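Local coordinates for protein structure-specific endonuclease subunit SLX1 (Candida glabrata, PDB 4XLG) that probably acts as the catalytic subunit of the SLX1-SLX4 endonuclease, cutting branched DNA in the duplex near junctions with single-stranded DNA during repair and recombination, at residues Y208-C222 with F241-C255. The protein carries 1 engineered substitution. Residues are numbered along the deposited sequence; the frame is centred on the assembly and turned at random.
Sequences YKEKIDTGINTCQFC and FCRDTSCTFVSHLAC. With ZN (zinc ion), chain C; ZN (zinc ion), chain D.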
loop_
_atom_site.group_PDB
_atom_site.type_symbol
_atom_site.label_atom_id
_atom_site.label_comp_id
_atom_site.label_asym_id
_atom_site.label_seq_id
_atom_site.Cartn_x
_atom_site.Cartn_y
_atom_site.Cartn_z
ATOM N N TYR B 208 -16.600 13.048 -1.779
ATOM C CA TYR B 208 -16.020 13.757 -0.617
ATOM C C TYR B 208 -15.877 15.274 -0.855
ATOM O O TYR B 208 -16.146 16.092 0.026
ATOM C CB TYR B 208 -14.647 13.187 -0.266
ATOM C CG TYR B 208 -14.691 11.772 0.248
ATOM C CD1 TYR B 208 -15.838 11.253 0.866
ATOM C CD2 TYR B 208 -13.543 10.952 0.168
ATOM C CE1 TYR B 208 -15.845 9.914 1.355
ATOM C CE2 TYR B 208 -13.564 9.653 0.642
ATOM C CZ TYR B 208 -14.673 9.148 1.242
ATOM O OH TYR B 208 -14.607 7.835 1.696
ATOM N N LYS B 209 -15.417 15.631 -2.043
ATOM C CA LYS B 209 -15.254 17.037 -2.403
ATOM C C LYS B 209 -16.579 17.773 -2.280
ATOM O O LYS B 209 -16.622 18.926 -1.805
ATOM C CB LYS B 209 -14.682 17.173 -3.836
ATOM C CG LYS B 209 -14.611 18.648 -4.309
ATOM C CD LYS B 209 -14.013 18.784 -5.712
ATOM C CE LYS B 209 -14.027 20.252 -6.182
ATOM N NZ LYS B 209 -13.635 21.170 -5.051
ATOM N N GLU B 210 -17.665 17.123 -2.706
ATOM C CA GLU B 210 -18.981 17.732 -2.558
ATOM C C GLU B 210 -19.327 17.961 -1.093
ATOM O O GLU B 210 -19.925 18.973 -0.753
ATOM C CB GLU B 210 -20.066 16.876 -3.227
ATOM N N LYS B 211 -18.960 17.023 -0.218
ATOM C CA LYS B 211 -19.211 17.201 1.206
ATOM C C LYS B 211 -18.471 18.425 1.718
ATOM O O LYS B 211 -19.018 19.183 2.476
ATOM C CB LYS B 211 -18.785 15.967 2.024
ATOM C CG LYS B 211 -19.639 14.737 1.774
ATOM C CD LYS B 211 -19.020 13.535 2.487
ATOM C CE LYS B 211 -19.639 12.218 2.045
ATOM N NZ LYS B 211 -20.807 11.947 2.893
ATOM N N ILE B 212 -17.220 18.600 1.307
ATOM C CA ILE B 212 -16.419 19.732 1.777
ATOM C C ILE B 212 -17.028 21.038 1.249
ATOM O O ILE B 212 -17.322 21.959 2.012
ATOM C CB ILE B 212 -14.954 19.630 1.304
ATOM C CG1 ILE B 212 -14.278 18.415 1.925
ATOM C CG2 ILE B 212 -14.152 20.848 1.738
ATOM C CD1 ILE B 212 -12.939 18.097 1.253
ATOM N N ASP B 213 -17.239 21.064 -0.073
ATOM C CA ASP B 213 -17.835 22.194 -0.789
ATOM C C ASP B 213 -19.132 22.721 -0.200
ATOM O O ASP B 213 -19.371 23.943 -0.217
ATOM C CB ASP B 213 -18.083 21.817 -2.251
ATOM C CG ASP B 213 -16.824 21.798 -3.058
ATOM O OD1 ASP B 213 -15.769 22.165 -2.497
ATOM O OD2 ASP B 213 -16.887 21.430 -4.253
ATOM N N THR B 214 -20.007 21.855 0.313
ATOM C CA THR B 214 -21.226 22.414 0.944
ATOM C C THR B 214 -20.928 23.399 2.099
ATOM O O THR B 214 -21.735 24.304 2.404
ATOM C CB THR B 214 -22.125 21.314 1.508
ATOM O OG1 THR B 214 -21.531 20.758 2.697
ATOM C CG2 THR B 214 -22.342 20.237 0.470
ATOM N N GLY B 215 -19.780 23.209 2.745
ATOM C CA GLY B 215 -19.366 24.063 3.843
ATOM C C GLY B 215 -20.285 24.063 5.052
ATOM O O GLY B 215 -20.241 24.993 5.850
ATOM N N ILE B 216 -21.116 23.036 5.207
ATOM C CA ILE B 216 -21.977 22.970 6.385
ATOM C C ILE B 216 -21.735 21.718 7.259
ATOM O O ILE B 216 -22.382 21.532 8.289
ATOM C CB ILE B 216 -23.458 23.036 5.990
ATOM C CG1 ILE B 216 -23.773 22.054 4.867
ATOM C CG2 ILE B 216 -23.834 24.445 5.536
ATOM C CD1 ILE B 216 -25.237 22.085 4.489
ATOM N N ASN B 217 -20.810 20.858 6.860
ATOM C CA ASN B 217 -20.433 19.755 7.721
ATOM C C ASN B 217 -19.597 20.265 8.888
ATOM O O ASN B 217 -18.899 21.270 8.754
ATOM C CB ASN B 217 -19.644 18.698 6.934
ATOM C CG ASN B 217 -20.517 17.914 6.001
ATOM O OD1 ASN B 217 -21.363 17.145 6.445
ATOM N ND2 ASN B 217 -20.346 18.121 4.701
ATOM N N THR B 218 -19.648 19.565 10.021
ATOM C CA THR B 218 -18.819 19.924 11.166
ATOM C C THR B 218 -17.980 18.725 11.600
ATOM O O THR B 218 -18.323 17.575 11.285
ATOM C CB THR B 218 -19.647 20.403 12.359
ATOM O OG1 THR B 218 -20.619 19.407 12.681
ATOM C CG2 THR B 218 -20.343 21.732 12.051
ATOM N N CYS B 219 -16.888 18.990 12.317
ATOM C CA CYS B 219 -15.945 17.914 12.641
ATOM C C CYS B 219 -16.564 17.052 13.737
ATOM O O CYS B 219 -17.021 17.570 14.766
ATOM C CB CYS B 219 -14.589 18.477 13.075
ATOM S SG CYS B 219 -13.505 17.287 13.947
ATOM N N GLN B 220 -16.594 15.741 13.501
ATOM C CA GLN B 220 -17.139 14.808 14.485
ATOM C C GLN B 220 -16.647 15.079 15.918
ATOM O O GLN B 220 -17.413 14.939 16.855
ATOM C CB GLN B 220 -16.796 13.364 14.098
ATOM C CG GLN B 220 -17.139 12.327 15.179
ATOM C CD GLN B 220 -18.605 11.897 15.173
ATOM O OE1 GLN B 220 -19.351 12.164 14.228
ATOM N NE2 GLN B 220 -19.017 11.222 16.232
ATOM N N PHE B 221 -15.379 15.478 16.070
ATOM C CA PHE B 221 -14.755 15.641 17.396
ATOM C C PHE B 221 -14.661 17.078 17.908
ATOM O O PHE B 221 -15.016 17.332 19.050
ATOM C CB PHE B 221 -13.355 15.013 17.386
ATOM C CG PHE B 221 -13.338 13.651 16.783
ATOM C CD1 PHE B 221 -13.754 12.547 17.519
ATOM C CD2 PHE B 221 -12.985 13.481 15.469
ATOM C CE1 PHE B 221 -13.787 11.296 16.941
ATOM C CE2 PHE B 221 -12.992 12.213 14.877
ATOM C CZ PHE B 221 -13.395 11.125 15.613
ATOM N N CYS B 222 -14.202 18.026 17.089
ATOM C CA CYS B 222 -14.016 19.394 17.608
ATOM C C CYS B 222 -15.164 20.336 17.226
ATOM O O CYS B 222 -15.234 21.471 17.720
ATOM C CB CYS B 222 -12.693 19.976 17.114
ATOM S SG CYS B 222 -12.761 20.622 15.428
ATOM N N PHE B 241 -12.806 10.994 6.172
ATOM C CA PHE B 241 -14.171 10.599 5.837
ATOM C C PHE B 241 -14.361 9.121 6.083
ATOM O O PHE B 241 -13.413 8.348 5.968
ATOM C CB PHE B 241 -14.495 10.880 4.360
ATOM C CG PHE B 241 -14.279 12.301 3.951
ATOM C CD1 PHE B 241 -13.009 12.757 3.625
ATOM C CD2 PHE B 241 -15.349 13.178 3.898
ATOM C CE1 PHE B 241 -12.816 14.068 3.239
ATOM C CE2 PHE B 241 -15.171 14.496 3.503
ATOM C CZ PHE B 241 -13.903 14.939 3.185
ATOM N N CYS B 242 -15.596 8.714 6.328
ATOM C CA CYS B 242 -15.886 7.298 6.375
ATOM C C CYS B 242 -15.744 6.715 4.974
ATOM O O CYS B 242 -16.058 7.391 3.978
ATOM C CB CYS B 242 -17.292 7.032 6.913
ATOM S SG CYS B 242 -17.582 5.205 7.063
ATOM N N ARG B 243 -15.271 5.474 4.886
ATOM C CA ARG B 243 -15.170 4.810 3.591
ATOM C C ARG B 243 -16.544 4.566 2.987
ATOM O O ARG B 243 -16.666 4.418 1.781
ATOM C CB ARG B 243 -14.414 3.482 3.705
ATOM C CG ARG B 243 -15.173 2.375 4.416
ATOM C CD ARG B 243 -14.354 1.084 4.247
ATOM N NE ARG B 243 -14.856 -0.058 5.007
ATOM C CZ ARG B 243 -15.705 -0.965 4.522
ATOM N NH1 ARG B 243 -16.162 -0.852 3.276
ATOM N NH2 ARG B 243 -16.097 -1.982 5.282
ATOM N N ASP B 244 -17.579 4.506 3.821
ATOM C CA ASP B 244 -18.943 4.429 3.319
ATOM C C ASP B 244 -19.397 5.860 2.963
ATOM O O ASP B 244 -19.649 6.674 3.859
ATOM C CB ASP B 244 -19.858 3.785 4.371
ATOM C CG ASP B 244 -21.320 3.705 3.942
ATOM O OD1 ASP B 244 -21.715 4.305 2.921
ATOM O OD2 ASP B 244 -22.098 3.048 4.672
ATOM N N THR B 245 -19.492 6.165 1.665
ATOM C CA THR B 245 -19.782 7.534 1.220
ATOM C C THR B 245 -21.192 7.990 1.614
ATOM O O THR B 245 -21.525 9.175 1.483
ATOM C CB THR B 245 -19.626 7.692 -0.319
ATOM O OG1 THR B 245 -20.522 6.802 -0.986
ATOM C CG2 THR B 245 -18.177 7.419 -0.782
ATOM N N SER B 246 -22.046 7.065 2.043
ATOM C CA SER B 246 -23.376 7.481 2.478
ATOM C C SER B 246 -23.398 7.655 4.003
ATOM O O SER B 246 -24.348 8.193 4.559
ATOM C CB SER B 246 -24.447 6.492 2.022
ATOM O OG SER B 246 -24.227 5.234 2.628
ATOM N N CYS B 247 -22.338 7.212 4.680
ATOM C CA CYS B 247 -22.188 7.529 6.099
ATOM C C CYS B 247 -21.787 8.991 6.203
ATOM O O CYS B 247 -21.047 9.510 5.361
ATOM C CB CYS B 247 -21.149 6.629 6.788
ATOM S SG CYS B 247 -20.817 7.075 8.539
ATOM N N THR B 248 -22.279 9.662 7.235
ATOM C CA THR B 248 -22.022 11.082 7.364
ATOM C C THR B 248 -20.775 11.434 8.186
ATOM O O THR B 248 -20.500 12.609 8.371
ATOM C CB THR B 248 -23.229 11.799 8.000
ATOM O OG1 THR B 248 -23.468 11.260 9.313
ATOM C CG2 THR B 248 -24.465 11.617 7.132
ATOM N N PHE B 249 -20.036 10.446 8.692
ATOM C CA PHE B 249 -18.826 10.760 9.472
ATOM C C PHE B 249 -17.821 11.576 8.665
ATOM O O PHE B 249 -17.341 11.153 7.590
ATOM C CB PHE B 249 -18.133 9.498 9.988
ATOM C CG PHE B 249 -16.772 9.761 10.561
ATOM C CD1 PHE B 249 -16.623 10.592 11.667
ATOM C CD2 PHE B 249 -15.636 9.201 9.986
ATOM C CE1 PHE B 249 -15.354 10.855 12.193
ATOM C CE2 PHE B 249 -14.377 9.445 10.510
ATOM C CZ PHE B 249 -14.235 10.283 11.625
ATOM N N VAL B 250 -17.512 12.756 9.187
ATOM C CA VAL B 250 -16.450 13.583 8.629
ATOM C C VAL B 250 -15.724 14.277 9.790
ATOM O O VAL B 250 -16.357 14.648 10.767
ATOM C CB VAL B 250 -17.019 14.609 7.611
ATOM C CG1 VAL B 250 -18.072 15.509 8.258
ATOM C CG2 VAL B 250 -15.914 15.422 6.966
ATOM N N SER B 251 -14.405 14.436 9.701
ATOM C CA SER B 251 -13.650 15.130 10.757
ATOM C C SER B 251 -12.392 15.798 10.169
ATOM O O SER B 251 -12.020 15.548 9.018
ATOM C CB SER B 251 -13.233 14.136 11.867
ATOM O OG SER B 251 -12.256 13.247 11.337
ATOM N N HIS B 252 -11.728 16.621 10.968
ATOM C CA HIS B 252 -10.333 16.968 10.688
ATOM C C HIS B 252 -9.505 15.714 10.781
ATOM O O HIS B 252 -9.734 14.913 11.686
ATOM C CB HIS B 252 -9.848 18.042 11.692
ATOM C CG HIS B 252 -10.543 19.353 11.511
ATOM N ND1 HIS B 252 -11.340 19.916 12.480
ATOM C CD2 HIS B 252 -10.606 20.187 10.443
ATOM C CE1 HIS B 252 -11.865 21.039 12.023
ATOM N NE2 HIS B 252 -11.437 21.221 10.786
ATOM N N LEU B 253 -8.526 15.543 9.886
ATOM C CA LEU B 253 -7.619 14.405 9.982
ATOM C C LEU B 253 -6.911 14.370 11.350
ATOM O O LEU B 253 -6.796 13.300 11.983
ATOM C CB LEU B 253 -6.563 14.441 8.872
ATOM C CG LEU B 253 -5.642 13.205 8.809
ATOM C CD1 LEU B 253 -6.430 11.885 8.591
ATOM C CD2 LEU B 253 -4.551 13.372 7.722
ATOM N N ALA B 254 -6.424 15.525 11.800
ATOM C CA ALA B 254 -5.756 15.578 13.111
ATOM C C ALA B 254 -6.684 15.144 14.227
ATOM O O ALA B 254 -6.257 14.463 15.171
ATOM C CB ALA B 254 -5.212 16.982 13.410
ATOM N N CYS B 255 -7.946 15.555 14.146
ATOM C CA CYS B 255 -8.910 15.186 15.174
ATOM C C CYS B 255 -9.200 13.679 15.178
ATOM O O CYS B 255 -9.321 13.068 16.248
ATOM C CB CYS B 255 -10.198 15.991 14.989
ATOM S SG CYS B 255 -9.862 17.751 15.336
HETATM ZN ZN ZN C . -11.803 18.772 14.307
HETATM ZN ZN ZN D . -19.106 5.389 8.957
HETATM O O HOH W 1 -11.978 7.986 3.574
HETATM O O HOH W 2 -19.253 13.464 11.676
#
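Cys219 SG is gripped by three partners: it binds a zinc ion at 2.3 Å and accepts a hydrogen bond from His252 N across the contact. Cys222 N, in its own loop, donates to Cys219 SG at 3.3 Å, nearly straight (179°). Such N-H groups suit a thiolate, whose charge they probably spread. Cys222, His252 through ND1 and Cys255 complete the zinc site, with Cys222 SG lying in the plane of the imidazole, at its edge. Within the CxxC turn, Gln220 N donates to Val250 O at 3.0 Å, in the carbonyl plane, tying the turn to strand 250-252. Phe221 sets its ring edge against Ser251 and brings CE2 into the plane of the Phe249 ring, at its edge.

At the other end Tyr208 and Phe241 form an offset stack, centroids 4.3 Å apart and planes at 11°, with each CB over the other ring's face. A tyrosine suits this place because its OH reaches past the stack to donate to Cys242 O at 2.7 Å, from above the carbonyl plane. A lysine suits position 211: its aliphatic CD lies beside Phe241, and a bend at chi4 (-88°) brings Lys211 NZ to Thr245 O at 3.2 Å and, weakly, to Cys247 O. Cys242 and Cys247 hold the second zinc with Cys279 and Cys282; the sites take alternate ligand pairs along the chain, the cross-brace of a RING-like zinc finger. Helix 176-213 thus ends against this loop, helix 288-299 packs on Tyr208 and Phe241 through Leu298, and strand 239-241 pairs antiparallel with strand 250-252, which leads into helix 253-260.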